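Local coordinates for protein putative leucoanthocyanidin reductase 1 (Vitis vinifera, PDB 3I6I) that binds NADPH and probably uses it to reduce leucoanthocyanidins, as a Rossmann-fold oxidoreductase of flavonoid metabolism, at residues 220-225 with 285-290; 226-231 with 305-310. One frame throughout, in Å; residues are numbered along the deposited sequence.

Contact 1: 220-225 with 285-290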
# COMPACT_ATOMS: atom_id res chain seq x y z
N HIS A 220 7.90 7.01 4.79
CA HIS A 220 8.11 7.06 3.33
C HIS A 220 9.09 5.97 2.94
O HIS A 220 10.12 5.78 3.59
CB HIS A 220 8.60 8.43 2.90
CG HIS A 220 7.70 9.55 3.34
ND1 HIS A 220 6.57 9.91 2.62
CD2 HIS A 220 7.71 10.33 4.45
CE1 HIS A 220 5.94 10.88 3.27
NE2 HIS A 220 6.62 11.18 4.36
N PHE A 221 8.78 5.23 1.87
CA PHE A 221 9.68 4.19 1.41
C PHE A 221 10.50 4.72 0.23
O PHE A 221 10.00 4.76 -0.90
CB PHE A 221 8.96 2.90 0.99
CG PHE A 221 8.38 2.07 2.12
CD1 PHE A 221 7.60 2.64 3.12
CD2 PHE A 221 8.53 0.68 2.10
CE1 PHE A 221 7.08 1.84 4.14
CE2 PHE A 221 7.96 -0.14 3.11
CZ PHE A 221 7.24 0.47 4.13
N ARG A 222 11.76 5.04 0.46
CA ARG A 222 12.62 5.57 -0.59
C ARG A 222 13.91 4.79 -0.74
O ARG A 222 15.01 5.38 -0.60
CB ARG A 222 12.92 7.03 -0.36
CG ARG A 222 11.71 7.92 -0.32
CD ARG A 222 12.11 9.36 -0.42
NE ARG A 222 10.97 10.23 -0.74
CZ ARG A 222 11.05 11.56 -0.87
NH1 ARG A 222 12.17 12.21 -0.60
NH2 ARG A 222 9.98 12.27 -1.21
N PRO A 223 13.80 3.48 -1.07
CA PRO A 223 15.01 2.71 -1.31
C PRO A 223 15.78 3.25 -2.54
O PRO A 223 15.28 3.21 -3.69
CB PRO A 223 14.48 1.28 -1.53
CG PRO A 223 13.11 1.49 -2.12
CD PRO A 223 12.61 2.65 -1.27
N SER A 224 16.97 3.77 -2.30
CA SER A 224 17.72 4.46 -3.34
C SER A 224 18.02 3.57 -4.58
O SER A 224 18.08 4.06 -5.69
CB SER A 224 19.02 5.08 -2.78
OG SER A 224 19.91 4.05 -2.33
N CYS A 225 18.19 2.26 -4.38
CA CYS A 225 18.56 1.40 -5.50
C CYS A 225 17.35 1.04 -6.37
O CYS A 225 17.50 0.45 -7.47
CB CYS A 225 19.20 0.14 -5.02
SG CYS A 225 20.82 0.40 -4.22
N PHE A 285 9.26 16.10 -2.95
CA PHE A 285 9.25 16.71 -1.64
C PHE A 285 10.34 16.13 -0.77
O PHE A 285 10.77 14.99 -0.94
CB PHE A 285 7.89 16.51 -0.91
CG PHE A 285 7.48 15.06 -0.69
CD1 PHE A 285 6.88 14.31 -1.73
CD2 PHE A 285 7.68 14.43 0.52
CE1 PHE A 285 6.51 12.98 -1.51
CE2 PHE A 285 7.29 13.11 0.74
CZ PHE A 285 6.69 12.39 -0.28
N SER A 286 10.77 16.94 0.18
CA SER A 286 11.72 16.56 1.19
C SER A 286 11.05 15.81 2.34
O SER A 286 9.92 16.11 2.73
CB SER A 286 12.41 17.80 1.76
OG SER A 286 13.29 17.39 2.79
N ILE A 287 11.80 14.86 2.90
CA ILE A 287 11.34 14.10 4.08
C ILE A 287 12.18 14.46 5.36
O ILE A 287 12.11 13.76 6.37
CB ILE A 287 11.27 12.60 3.79
CG1 ILE A 287 12.55 12.03 3.25
CG2 ILE A 287 10.12 12.23 2.77
CD1 ILE A 287 12.41 10.58 3.00
N ASP A 288 12.86 15.59 5.32
CA ASP A 288 13.71 16.06 6.40
C ASP A 288 12.94 16.65 7.59
O ASP A 288 13.55 16.93 8.64
CB ASP A 288 14.67 17.11 5.88
N GLY A 289 11.64 16.89 7.42
CA GLY A 289 10.85 17.47 8.50
C GLY A 289 10.50 16.53 9.63
O GLY A 289 10.61 15.30 9.50
N PRO A 290 10.03 17.10 10.75
CA PRO A 290 9.82 16.35 11.99
C PRO A 290 8.65 15.36 11.99
O PRO A 290 8.61 14.54 12.87
CB PRO A 290 9.60 17.44 13.03
CG PRO A 290 9.07 18.57 12.31
CD PRO A 290 9.59 18.50 10.88
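H220 and R222 reach across to F285 and I287, joining the end of strand 217-220 and the loop that follows it to the loop between helix 266-277 and strand 292-294 in this NmrA-like, Rossmann-type reductase.

Two hydrogen bonds carry the polar part. The guanidinium of R222 meets F285 O end-on: NH2 lies 2.8 Å from F285 O with an N-H...O angle of 155°, and NH1 stands 3.1 Å from the same F285 O with a more bent angle. Both bonds lie close to the guanidinium plane, so one carbonyl oxygen receives two N-H groups and pins the end of the side chain. The chain is extended from CG to NE, which carries the charged end over to this loop.

Aromatic contacts form the second layer. R222 CZ sits 4.5 Å from the centroid of the F285 ring and only 16° off its normal, a cation-pi contact in which NH2 hangs over the ring centre. F285 also turns an edge toward the face of H220, an offset edge-to-face pair with planes at 64°. H220 NE2 has its own partner in D292, a hydrogen bond that holds the imidazole from beyond the two segments. N160, an NADP(+)-binding residue, bonds to F221 O, which places this loop next to the cofactor site.

Apolar packing comes from I287, whose two branches divide the work. CD1 touches the aliphatic part of R222, 3.6 Å from R222 CD. CG2 covers the centre of the guanidinium and also makes a CH-pi contact with the imidazole, where it comes within 3.5 Å of H220 CD2.

Contact 2: 226-231 with 305-310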
# COMPACT_ATOMS: atom_id res chain seq x y z
N ASN A 226 16.17 1.36 -5.89
CA ASN A 226 14.92 1.06 -6.60
C ASN A 226 14.23 2.37 -7.04
O ASN A 226 13.02 2.38 -7.30
CB ASN A 226 13.97 0.23 -5.73
CG ASN A 226 14.46 -1.19 -5.45
OD1 ASN A 226 15.60 -1.58 -5.74
ND2 ASN A 226 13.60 -1.95 -4.81
N CYS A 227 15.00 3.45 -7.13
CA CYS A 227 14.51 4.75 -7.59
C CYS A 227 14.80 4.78 -9.11
O CYS A 227 15.92 5.06 -9.55
CB CYS A 227 15.23 5.88 -6.89
SG CYS A 227 14.56 7.53 -7.29
N LEU A 228 13.81 4.40 -9.88
CA LEU A 228 13.97 4.30 -11.34
C LEU A 228 12.89 5.06 -12.07
O LEU A 228 11.76 5.21 -11.57
CB LEU A 228 13.91 2.82 -11.78
CG LEU A 228 14.92 1.87 -11.16
CD1 LEU A 228 14.32 1.27 -9.92
CD2 LEU A 228 15.27 0.77 -12.16
N ASN A 229 13.23 5.58 -13.24
CA ASN A 229 12.24 6.13 -14.17
C ASN A 229 11.77 4.99 -15.10
O ASN A 229 12.29 3.85 -15.04
CB ASN A 229 12.76 7.37 -14.91
CG ASN A 229 13.99 7.10 -15.75
OD1 ASN A 229 14.06 6.11 -16.50
ND2 ASN A 229 14.93 8.02 -15.69
N ILE A 230 10.76 5.24 -15.91
CA ILE A 230 10.16 4.18 -16.73
C ILE A 230 11.14 3.68 -17.78
O ILE A 230 11.18 2.48 -18.12
CB ILE A 230 8.89 4.64 -17.48
CG1 ILE A 230 7.89 5.26 -16.52
CG2 ILE A 230 8.25 3.44 -18.23
N ASN A 231 11.94 4.58 -18.33
CA ASN A 231 12.98 4.12 -19.26
C ASN A 231 14.00 3.13 -18.62
O ASN A 231 14.39 2.12 -19.21
CB ASN A 231 13.70 5.28 -19.94
CG ASN A 231 12.90 5.86 -21.12
OD1 ASN A 231 12.43 5.12 -21.96
ND2 ASN A 231 12.79 7.18 -21.18
N ARG A 305 14.81 -5.77 -1.42
CA ARG A 305 14.89 -6.52 -2.68
C ARG A 305 14.94 -5.53 -3.86
O ARG A 305 14.18 -4.57 -3.92
CB ARG A 305 13.64 -7.41 -2.80
CG ARG A 305 13.58 -8.49 -1.74
CD ARG A 305 12.35 -9.33 -1.88
NE ARG A 305 12.45 -10.22 -3.04
CZ ARG A 305 11.44 -10.90 -3.56
NH1 ARG A 305 10.21 -10.84 -3.05
NH2 ARG A 305 11.67 -11.66 -4.62
N THR A 306 15.84 -5.77 -4.80
CA THR A 306 15.93 -4.94 -5.97
C THR A 306 14.86 -5.34 -7.00
O THR A 306 14.34 -6.49 -7.02
CB THR A 306 17.32 -5.08 -6.61
OG1 THR A 306 17.43 -6.37 -7.24
CG2 THR A 306 18.42 -4.96 -5.55
N VAL A 307 14.64 -4.43 -7.92
CA VAL A 307 13.69 -4.64 -9.04
C VAL A 307 14.16 -5.77 -9.94
O VAL A 307 13.36 -6.62 -10.38
CB VAL A 307 13.49 -3.36 -9.85
CG1 VAL A 307 12.57 -3.63 -11.06
CG2 VAL A 307 12.95 -2.21 -8.98
N GLU A 308 15.46 -5.81 -10.20
CA GLU A 308 16.07 -6.93 -10.92
C GLU A 308 15.67 -8.27 -10.31
O GLU A 308 15.24 -9.14 -11.05
CB GLU A 308 17.58 -6.81 -11.00
CG GLU A 308 18.07 -6.06 -12.21
N GLU A 309 15.80 -8.40 -9.00
CA GLU A 309 15.41 -9.62 -8.31
C GLU A 309 13.93 -9.89 -8.52
O GLU A 309 13.53 -10.99 -8.90
CB GLU A 309 15.72 -9.52 -6.81
CG GLU A 309 17.20 -9.46 -6.49
N CYS A 310 13.11 -8.87 -8.29
CA CYS A 310 11.65 -9.00 -8.49
C CYS A 310 11.27 -9.45 -9.90
O CYS A 310 10.43 -10.34 -10.07
CB CYS A 310 10.92 -7.68 -8.23
SG CYS A 310 10.99 -7.17 -6.56
O HOH W 1 16.59 -2.12 -8.53
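N226 faces R305, T306 and V307 at the start of helix 307-315, and its side chain supplies the polar part of the contact. CB points toward the helix start and comes 4.2 Å from V307 CG2. CG lies anti to the carbonyl carbon (chi1 -68°), on the side of the residues just before the helix; it is 4.0 Å from V307 CG2, and the two side chains pass in opposite directions.

At the amide the two ends separate. ND2 donates to R305 O over 2.8 Å, and the N-H...O angle of 174° makes this bond nearly straight. The acceptor lies in the plane of the amide, and the donor in the plane of the carbonyl, so the amide's orientation is well defined. A second bond from ND2 goes to F195 O of strand 193-196; the nitrogen therefore links that strand to the backbone at R305.

OD1 comes 3.4 Å from T306 CA. A water also binds it: the water donates to N226 OD1 at 3.0 Å and accepts from V307 N at 3.1 Å, bridging the asparagine to the first turn of the helix.

Apolar contact is slight beside this. L228 CD1 reaches V307 CG2 at 3.9 Å, while V307 also touches L233 of helix 230-241 and F195.

The helix start has its own cap: T306, at the N-cap position, accepts from E309 N through OG1, with an N-H...O angle of 164°. This is a side-chain N-cap, and the helix N-terminus it marks is docked against N226, just before strand 227-228, and L228 within it, at an outer strand of the three-stranded mixed sheet.

How the contacts relate
The two contacts lie with centres about 17 Å apart, and the chain runs directly from 220-225 into 226-231, while their partners 285-290 and 305-310 follow in the same order. Both are partly buried, and both touch strand 193-196, R222 on Y194 and V307 on F195. Contact 1 joins a strand end and the loop after it to an irregular loop through a charged group, two rings and a branched aliphatic chain; contact 2 sets the entry to strand 227-228 against a helix start and depends on a neutral amide, a water and one small apolar touch. Contact 1 buries more surface, 264 against 170 Å², and its R222 side chain lies about 5 Å from that of N160, against about 9 Å for N226.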